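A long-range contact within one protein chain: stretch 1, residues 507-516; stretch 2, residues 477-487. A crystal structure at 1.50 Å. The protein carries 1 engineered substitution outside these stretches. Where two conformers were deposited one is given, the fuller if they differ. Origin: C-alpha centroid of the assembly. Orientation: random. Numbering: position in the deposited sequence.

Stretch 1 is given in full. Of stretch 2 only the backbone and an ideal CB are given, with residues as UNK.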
# COMPACT_ATOMS: atom_id res chain seq x y z
N ARG A 507 -25.19 -5.97 12.99
CA ARG A 507 -24.92 -7.09 12.10
C ARG A 507 -24.49 -6.60 10.72
O ARG A 507 -25.08 -5.67 10.16
CB ARG A 507 -26.16 -7.98 11.96
CG ARG A 507 -26.51 -8.71 13.24
CD ARG A 507 -25.38 -9.65 13.64
NE ARG A 507 -25.68 -10.41 14.86
CZ ARG A 507 -25.23 -10.10 16.08
NH1 ARG A 507 -24.44 -9.04 16.27
NH2 ARG A 507 -25.56 -10.87 17.11
N GLN A 508 -23.46 -7.24 10.18
CA GLN A 508 -22.96 -6.98 8.84
C GLN A 508 -23.35 -8.19 8.01
O GLN A 508 -22.92 -9.29 8.33
CB GLN A 508 -21.44 -6.78 8.86
CG GLN A 508 -20.77 -6.66 7.48
CD GLN A 508 -20.92 -5.28 6.85
OE1 GLN A 508 -21.10 -4.27 7.55
NE2 GLN A 508 -20.84 -5.23 5.53
N GLN A 509 -24.18 -8.03 6.98
CA GLN A 509 -24.69 -9.22 6.30
C GLN A 509 -23.57 -10.07 5.69
O GLN A 509 -23.59 -11.30 5.79
CB GLN A 509 -25.70 -8.84 5.22
CG GLN A 509 -26.54 -9.99 4.72
CD GLN A 509 -27.89 -9.54 4.18
OE1 GLN A 509 -28.53 -8.64 4.72
NE2 GLN A 509 -28.32 -10.17 3.11
N HIS A 510 -22.59 -9.41 5.09
CA HIS A 510 -21.48 -10.13 4.46
C HIS A 510 -20.27 -9.23 4.26
O HIS A 510 -20.37 -8.00 4.31
CB HIS A 510 -21.92 -10.70 3.10
CG HIS A 510 -22.67 -9.73 2.25
ND1 HIS A 510 -23.90 -10.02 1.68
CD2 HIS A 510 -22.39 -8.45 1.88
CE1 HIS A 510 -24.32 -8.98 0.99
NE2 HIS A 510 -23.43 -8.01 1.09
N GLY A 511 -19.11 -9.85 4.06
CA GLY A 511 -17.92 -9.11 3.69
C GLY A 511 -17.88 -8.85 2.19
O GLY A 511 -17.34 -7.84 1.74
N PHE A 512 -18.47 -9.77 1.42
CA PHE A 512 -18.34 -9.79 -0.04
C PHE A 512 -19.71 -9.94 -0.68
O PHE A 512 -20.58 -10.62 -0.15
CB PHE A 512 -17.42 -10.94 -0.46
CG PHE A 512 -16.09 -10.88 0.22
CD1 PHE A 512 -15.90 -11.45 1.47
CD2 PHE A 512 -15.03 -10.21 -0.37
CE1 PHE A 512 -14.68 -11.36 2.12
CE2 PHE A 512 -13.81 -10.13 0.26
CZ PHE A 512 -13.63 -10.70 1.51
N GLN A 513 -19.90 -9.29 -1.83
CA GLN A 513 -21.16 -9.37 -2.57
C GLN A 513 -20.82 -9.45 -4.05
O GLN A 513 -20.01 -8.67 -4.55
CB GLN A 513 -22.07 -8.16 -2.28
CG GLN A 513 -23.42 -8.23 -3.00
CD GLN A 513 -24.25 -6.96 -2.87
OE1 GLN A 513 -23.72 -5.87 -2.63
NE2 GLN A 513 -25.55 -7.10 -3.05
N ALA A 514 -21.42 -10.42 -4.75
CA ALA A 514 -21.11 -10.64 -6.16
C ALA A 514 -22.24 -11.39 -6.85
O ALA A 514 -23.00 -12.10 -6.20
CB ALA A 514 -19.79 -11.41 -6.31
N PRO A 515 -22.35 -11.24 -8.18
CA PRO A 515 -23.31 -12.10 -8.88
C PRO A 515 -22.86 -13.55 -8.85
O PRO A 515 -21.66 -13.82 -8.68
CB PRO A 515 -23.31 -11.54 -10.30
CG PRO A 515 -21.95 -10.91 -10.46
CD PRO A 515 -21.65 -10.32 -9.10
N VAL A 516 -23.80 -14.47 -8.98
CA VAL A 516 -23.49 -15.89 -9.08
C VAL A 516 -23.44 -16.27 -10.56
O VAL A 516 -24.48 -16.52 -11.18
CB VAL A 516 -24.51 -16.75 -8.31
CG1 VAL A 516 -24.12 -18.21 -8.39
CG2 VAL A 516 -24.58 -16.30 -6.86
N UNK A 477 -23.01 -2.55 4.05
CA UNK A 477 -22.44 -2.49 2.71
C UNK A 477 -21.25 -3.42 2.64
O UNK A 477 -20.37 -3.34 3.50
CB UNK A 477 -22.04 -1.06 2.34
N UNK A 478 -21.21 -4.29 1.65
CA UNK A 478 -20.05 -5.17 1.47
C UNK A 478 -18.72 -4.40 1.52
O UNK A 478 -18.63 -3.26 1.05
CB UNK A 478 -20.17 -5.91 0.14
N UNK A 479 -17.70 -5.03 2.08
CA UNK A 479 -16.33 -4.52 1.97
C UNK A 479 -15.81 -4.58 0.54
O UNK A 479 -14.95 -3.80 0.15
CB UNK A 479 -15.40 -5.31 2.89
N UNK A 480 -16.34 -5.53 -0.23
CA UNK A 480 -15.90 -5.76 -1.60
C UNK A 480 -17.11 -6.22 -2.41
O UNK A 480 -17.61 -7.32 -2.21
CB UNK A 480 -14.77 -6.79 -1.66
N UNK A 481 -17.57 -5.34 -3.29
CA UNK A 481 -18.75 -5.57 -4.10
C UNK A 481 -18.41 -5.62 -5.58
O UNK A 481 -17.84 -4.68 -6.12
CB UNK A 481 -19.79 -4.48 -3.84
N UNK A 482 -18.78 -6.73 -6.22
CA UNK A 482 -18.74 -6.84 -7.67
C UNK A 482 -20.15 -6.61 -8.17
O UNK A 482 -21.08 -7.32 -7.76
CB UNK A 482 -18.20 -8.19 -8.13
N UNK A 483 -20.33 -5.61 -9.04
CA UNK A 483 -21.66 -5.29 -9.55
C UNK A 483 -22.33 -6.50 -10.21
O UNK A 483 -21.66 -7.33 -10.82
CB UNK A 483 -21.57 -4.14 -10.55
N UNK A 484 -23.65 -6.58 -10.08
CA UNK A 484 -24.41 -7.70 -10.64
C UNK A 484 -24.23 -7.83 -12.16
O UNK A 484 -24.32 -8.93 -12.70
CB UNK A 484 -25.89 -7.53 -10.31
N UNK A 485 -23.97 -6.71 -12.83
CA UNK A 485 -23.86 -6.71 -14.29
C UNK A 485 -22.53 -7.29 -14.79
O UNK A 485 -22.40 -7.64 -15.97
CB UNK A 485 -24.02 -5.28 -14.82
N UNK A 486 -21.55 -7.40 -13.91
CA UNK A 486 -20.23 -7.92 -14.27
C UNK A 486 -20.30 -9.41 -14.64
O UNK A 486 -21.03 -10.17 -14.01
CB UNK A 486 -19.25 -7.71 -13.12
N UNK A 487 -19.54 -9.82 -15.66
CA UNK A 487 -19.55 -11.20 -16.16
C UNK A 487 -18.31 -11.99 -15.71
O UNK A 487 -18.37 -13.21 -15.49
CB UNK A 487 -19.63 -11.20 -17.69

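At position 477 the CA-to-CB bond points away from stretch 1, and the ideal CB lies 5.4 Å from Gln508 NE2, so almost any side chain would fit. The backbone makes the contact: Gln508 NE2 donates to the carbonyl O of 477 at 2.8 Å. The residue is Tyr477, whose hydroxyl is bonded elsewhere in the structure.

At position 478 CB points sideways, with the ideal atom 3.8 Å from each of Gly511 O, His510 CD2 and Gln513 CB. A small side chain suits so crowded a place. It is Ala478; its methyl packs on those neighbours, while its N donates to a water that also bonds His510 NE2 and Gln513 OE1.

At 479 the ideal CB stands 3.4 Å from Gly511 O, an acceptor, and phi/psi of -67/-27° is ordinary for any L-residue. Alanine, serine or other modest side chains would be plausible. Ala479 is found, and its N makes a weak hydrogen bond to Gly511 O at 2.9 Å.

Position 480 has extended angles and pairs in parallel with Phe512, the two side chains sharing a sheet face. With the ideal CB 3.7 Å from Phe512 CD2, an apolar or aromatic residue is expected. Tyr480 meets it, its CB 3.6 Å from Phe512 CD2, before the ring leads away. Its backbone bonds both ways: Tyr480 N to Gly511 O (3.2 Å), and Gln513 N to Tyr480 O (3.0 Å).

Position 481 pairs with Gln513 on the other face. The Gln513 amide offers either a donor or an acceptor, so a long polar chain would suit. Lys481 extends with chi1 to chi3 all t, then turns at chi4 (p), bringing NZ 3.0 Å from Gln513 OE1 in a weak hydrogen bond.

At 482 the ideal CB is 4.0 Å from Ala514 CB and 4.2 Å from Pro515 CD, an apolar setting for valine, isoleucine or leucine. Val482 places CG1 4.0 Å from Pro515 CD, and Val482 N donates to Gln513 O at 2.8 Å.

Position 483 points away and begins a type I turn, where aspartate, asparagine or serine is common; Asp483 is bonded elsewhere in the structure. Position 484, sideways beside Pro515, tolerates many residues; Asp484 bends OD1 to 4.2 Å from Pro515 CD. Position 485 faces away and suits a small polar residue, here Ser485. At 486 the ideal CB is 5.0 Å from Pro515 CG, favouring an apolar residue; Val486 N closes the turn to Asp483 O (3.1 Å). Position 487, unconstrained by stretch 1, is Thr487.

Stretch 2 (477-487) YAAYKVDDSVT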
# COMPACT_ATOMS: atom_id res chain seq x y z
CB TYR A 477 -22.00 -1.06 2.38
CG TYR A 477 -23.13 -0.07 2.25
CD1 TYR A 477 -23.73 0.49 3.38
CD2 TYR A 477 -23.59 0.32 1.00
CE1 TYR A 477 -24.77 1.41 3.26
CE2 TYR A 477 -24.62 1.23 0.87
CZ TYR A 477 -25.21 1.77 1.99
OH TYR A 477 -26.22 2.68 1.83
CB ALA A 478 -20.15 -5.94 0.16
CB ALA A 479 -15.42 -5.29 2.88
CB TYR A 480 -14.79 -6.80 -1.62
CG TYR A 480 -14.02 -6.99 -2.92
CD1 TYR A 480 -14.54 -7.78 -3.94
CD2 TYR A 480 -12.74 -6.46 -3.08
CE1 TYR A 480 -13.81 -8.00 -5.12
CE2 TYR A 480 -12.01 -6.66 -4.24
CZ TYR A 480 -12.55 -7.44 -5.25
OH TYR A 480 -11.82 -7.66 -6.40
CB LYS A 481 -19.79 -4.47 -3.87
CG LYS A 481 -21.00 -4.60 -4.80
CD LYS A 481 -21.90 -3.39 -4.75
CE LYS A 481 -23.08 -3.54 -5.71
NZ LYS A 481 -24.06 -4.60 -5.29
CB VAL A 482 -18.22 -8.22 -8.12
CG1 VAL A 482 -18.17 -8.33 -9.64
CG2 VAL A 482 -16.83 -8.47 -7.51
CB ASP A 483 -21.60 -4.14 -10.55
CG ASP A 483 -21.36 -2.80 -9.89
OD1 ASP A 483 -21.31 -2.74 -8.64
OD2 ASP A 483 -21.24 -1.80 -10.63
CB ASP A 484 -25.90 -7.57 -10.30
CG ASP A 484 -26.18 -7.79 -8.83
OD1 ASP A 484 -25.33 -8.42 -8.15
OD2 ASP A 484 -27.25 -7.34 -8.35
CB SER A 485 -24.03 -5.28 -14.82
OG SER A 485 -23.08 -4.40 -14.24
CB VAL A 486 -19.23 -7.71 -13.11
CG1 VAL A 486 -17.93 -8.46 -13.34
CG2 VAL A 486 -18.97 -6.22 -12.91
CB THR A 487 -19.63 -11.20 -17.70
OG1 THR A 487 -20.82 -10.51 -18.10
CG2 THR A 487 -19.67 -12.62 -18.25
O HOH W 1 -21.67 -1.66 6.46
O HOH W 2 -23.57 -5.31 0.15
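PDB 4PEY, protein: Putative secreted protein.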